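Long-range contact in Baccell_00875 (Bacteroides cellulosilyticus DSM 14838, PDB 5NO8), which probably acts as a polysaccharide lyase that removes the L-rhamnose capping glucuronic acid in complex arabinogalactan proteins: residues Ala196-Ile202 and Ile218-Asp224. Sequence-based numbering, arbitrary orientation.
Sequences AIRNYEI and IALDLPD
The carbonyl oxygen of L222 is gripped twice: NE of R198 donates to it at 3.0 Å through a bent hydrogen bond (131° at the hydrogen), and a water donates to it as well. The same water gives its other hydrogen to D224 OD1 and accepts from R198 NH2 at the edge of the guanidinium, in its plane. It bridges R198 and D224 where their direct ion pair is long (NH2 to OD1, 3.8 Å). D224 OD1 also accepts from the backbone N of D141. R198 starts with CG wedged between its backbone N and carbonyl carbon (chi1 71°) and then runs extended, which lays the guanidinium over D221; CB of D221 sits 3.7 Å above its plane, and the carboxylate is stacked nearly parallel, 6° off. Y663 makes a cation-pi contact with the same arginine. Strands 199-203 and 217-221 pair antiparallel within a mixed sheet, 217-221 lying between 199-203 and strand 137-145. N199 with D221 and E201 with A219 are hydrogen-bonded pairs; D221 N donates to O of N199, while D221 O accepts from N of R198 (2.8 Å), the residue just before the strand. Beyond N199, E201 reaches along the same face, its chain crossing D221 at about a right angle; OE2 lies 2.6 Å from D221 OD1, and Y76 OH hydrogen-bonds to that OE2. On the other face, I202 CD1 packs alongside I218 CG1 (3.8 Å) and meets the edge of the Y200 ring, whose hydroxyl bonds to D608.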
loop_
_atom_site.group_PDB
_atom_site.type_symbol
_atom_site.label_atom_id
_atom_site.label_comp_id
_atom_site.label_asym_id
_atom_site.label_seq_id
_atom_site.Cartn_x
_atom_site.Cartn_y
_atom_site.Cartn_z
ATOM N N ALA A 196 21.153 -12.545 -2.760
ATOM C CA ALA A 196 20.374 -11.323 -2.574
ATOM C C ALA A 196 19.139 -11.275 -3.446
ATOM O O ALA A 196 19.087 -11.900 -4.511
ATOM C CB ALA A 196 21.245 -10.110 -2.844
ATOM N N ILE A 197 18.153 -10.517 -2.981
ATOM C CA ILE A 197 16.991 -10.166 -3.789
ATOM C C ILE A 197 16.978 -8.642 -3.872
ATOM O O ILE A 197 16.970 -7.945 -2.846
ATOM C CB ILE A 197 15.673 -10.716 -3.210
ATOM C CG1 ILE A 197 15.639 -12.242 -3.262
ATOM C CG2 ILE A 197 14.445 -10.137 -3.928
ATOM C CD1 ILE A 197 15.733 -12.830 -4.655
ATOM N N ARG A 198 17.011 -8.132 -5.097
ATOM C CA ARG A 198 17.117 -6.694 -5.345
ATOM C C ARG A 198 15.795 -5.994 -5.626
ATOM O O ARG A 198 15.707 -4.780 -5.535
ATOM C CB ARG A 198 18.094 -6.405 -6.478
ATOM C CG ARG A 198 17.561 -6.816 -7.831
ATOM C CD ARG A 198 18.105 -6.069 -9.031
ATOM N NE ARG A 198 17.643 -6.793 -10.239
ATOM C CZ ARG A 198 16.565 -6.504 -10.981
ATOM N NH1 ARG A 198 15.787 -5.449 -10.724
ATOM N NH2 ARG A 198 16.255 -7.285 -12.037
ATOM N N ASN A 199 14.784 -6.745 -6.056
ATOM C CA ASN A 199 13.491 -6.164 -6.373
ATOM C C ASN A 199 12.484 -7.280 -6.580
ATOM O O ASN A 199 12.782 -8.442 -6.335
ATOM C CB ASN A 199 13.579 -5.295 -7.650
ATOM C CG ASN A 199 12.744 -4.040 -7.531
ATOM O OD1 ASN A 199 11.628 -4.106 -7.058
ATOM N ND2 ASN A 199 13.309 -2.881 -7.936
ATOM N N TYR A 200 11.274 -6.927 -6.960
ATOM C CA TYR A 200 10.315 -7.927 -7.388
ATOM C C TYR A 200 9.477 -7.420 -8.550
ATOM O O TYR A 200 9.385 -6.230 -8.797
ATOM C CB TYR A 200 9.430 -8.393 -6.235
ATOM C CG TYR A 200 8.434 -7.357 -5.738
ATOM C CD1 TYR A 200 8.823 -6.400 -4.819
ATOM C CD2 TYR A 200 7.112 -7.344 -6.190
ATOM C CE1 TYR A 200 7.930 -5.474 -4.333
ATOM C CE2 TYR A 200 6.192 -6.407 -5.711
ATOM C CZ TYR A 200 6.624 -5.458 -4.799
ATOM O OH TYR A 200 5.773 -4.502 -4.281
ATOM N N GLU A 201 8.869 -8.365 -9.251
ATOM C CA GLU A 201 7.990 -8.077 -10.353
ATOM C C GLU A 201 6.646 -8.691 -10.095
ATOM O O GLU A 201 6.515 -9.618 -9.300
ATOM C CB GLU A 201 8.537 -8.670 -11.638
ATOM C CG GLU A 201 9.764 -7.960 -12.144
ATOM C CD GLU A 201 10.387 -8.686 -13.318
ATOM O OE1 GLU A 201 9.872 -8.510 -14.439
ATOM O OE2 GLU A 201 11.363 -9.454 -13.106
ATOM N N ILE A 202 5.659 -8.177 -10.808
ATOM C CA ILE A 202 4.301 -8.681 -10.736
ATOM C C ILE A 202 3.929 -9.130 -12.140
ATOM O O ILE A 202 4.136 -8.399 -13.124
ATOM C CB ILE A 202 3.300 -7.602 -10.234
ATOM C CG1 ILE A 202 3.568 -7.211 -8.790
ATOM C CG2 ILE A 202 1.842 -8.065 -10.370
ATOM C CD1 ILE A 202 3.342 -8.286 -7.768
ATOM N N ILE A 218 3.859 -13.009 -8.015
ATOM C CA ILE A 218 5.110 -12.345 -7.586
ATOM C C ILE A 218 6.322 -13.121 -8.107
ATOM O O ILE A 218 6.356 -14.344 -8.013
ATOM C CB ILE A 218 5.161 -12.248 -6.052
ATOM C CG1 ILE A 218 4.033 -11.316 -5.549
ATOM C CG2 ILE A 218 6.534 -11.797 -5.563
ATOM C CD1 ILE A 218 3.564 -11.596 -4.150
ATOM N N ALA A 219 7.309 -12.402 -8.655
ATOM C CA ALA A 219 8.616 -12.943 -8.992
ATOM C C ALA A 219 9.686 -12.137 -8.249
ATOM O O ALA A 219 9.687 -10.916 -8.311
ATOM C CB ALA A 219 8.876 -12.884 -10.490
ATOM N N LEU A 220 10.547 -12.813 -7.512
ATOM C CA LEU A 220 11.628 -12.131 -6.792
ATOM C C LEU A 220 12.851 -12.003 -7.716
ATOM O O LEU A 220 13.344 -13.015 -8.246
ATOM C CB LEU A 220 11.962 -12.882 -5.507
ATOM C CG LEU A 220 10.804 -13.005 -4.505
ATOM C CD1 LEU A 220 11.295 -13.636 -3.230
ATOM C CD2 LEU A 220 10.105 -11.683 -4.170
ATOM N N ASP A 221 13.351 -10.774 -7.876
ATOM C CA ASP A 221 14.478 -10.492 -8.749
ATOM C C ASP A 221 15.816 -10.616 -8.048
ATOM O O ASP A 221 16.042 -9.996 -7.018
ATOM C CB ASP A 221 14.379 -9.082 -9.331
ATOM C CG ASP A 221 13.147 -8.876 -10.176
ATOM O OD1 ASP A 221 12.869 -9.726 -11.054
ATOM O OD2 ASP A 221 12.454 -7.862 -9.981
ATOM N N LEU A 222 16.696 -11.407 -8.633
ATOM C CA LEU A 222 18.070 -11.523 -8.204
ATOM C C LEU A 222 18.845 -10.332 -8.790
ATOM O O LEU A 222 18.358 -9.654 -9.721
ATOM C CB LEU A 222 18.687 -12.846 -8.720
ATOM C CG LEU A 222 18.297 -14.092 -7.948
ATOM C CD1 LEU A 222 16.827 -14.420 -8.082
ATOM C CD2 LEU A 222 19.179 -15.278 -8.377
ATOM N N PRO A 223 20.060 -10.080 -8.276
ATOM C CA PRO A 223 20.898 -9.109 -8.956
ATOM C C PRO A 223 21.173 -9.506 -10.402
ATOM O O PRO A 223 21.174 -10.708 -10.730
ATOM C CB PRO A 223 22.211 -9.131 -8.142
ATOM C CG PRO A 223 21.835 -9.758 -6.837
ATOM C CD PRO A 223 20.783 -10.750 -7.181
ATOM N N ASP A 224 21.409 -8.518 -11.261
ATOM C CA ASP A 224 21.969 -8.822 -12.565
ATOM C C ASP A 224 23.371 -9.413 -12.342
ATOM O O ASP A 224 24.076 -9.012 -11.417
ATOM C CB ASP A 224 21.984 -7.588 -13.459
ATOM C CG ASP A 224 20.562 -7.131 -13.878
ATOM O OD1 ASP A 224 19.550 -7.899 -13.930
ATOM O OD2 ASP A 224 20.455 -5.934 -14.225
HETATM O O HOH W 1 18.150 -9.563 -12.365
#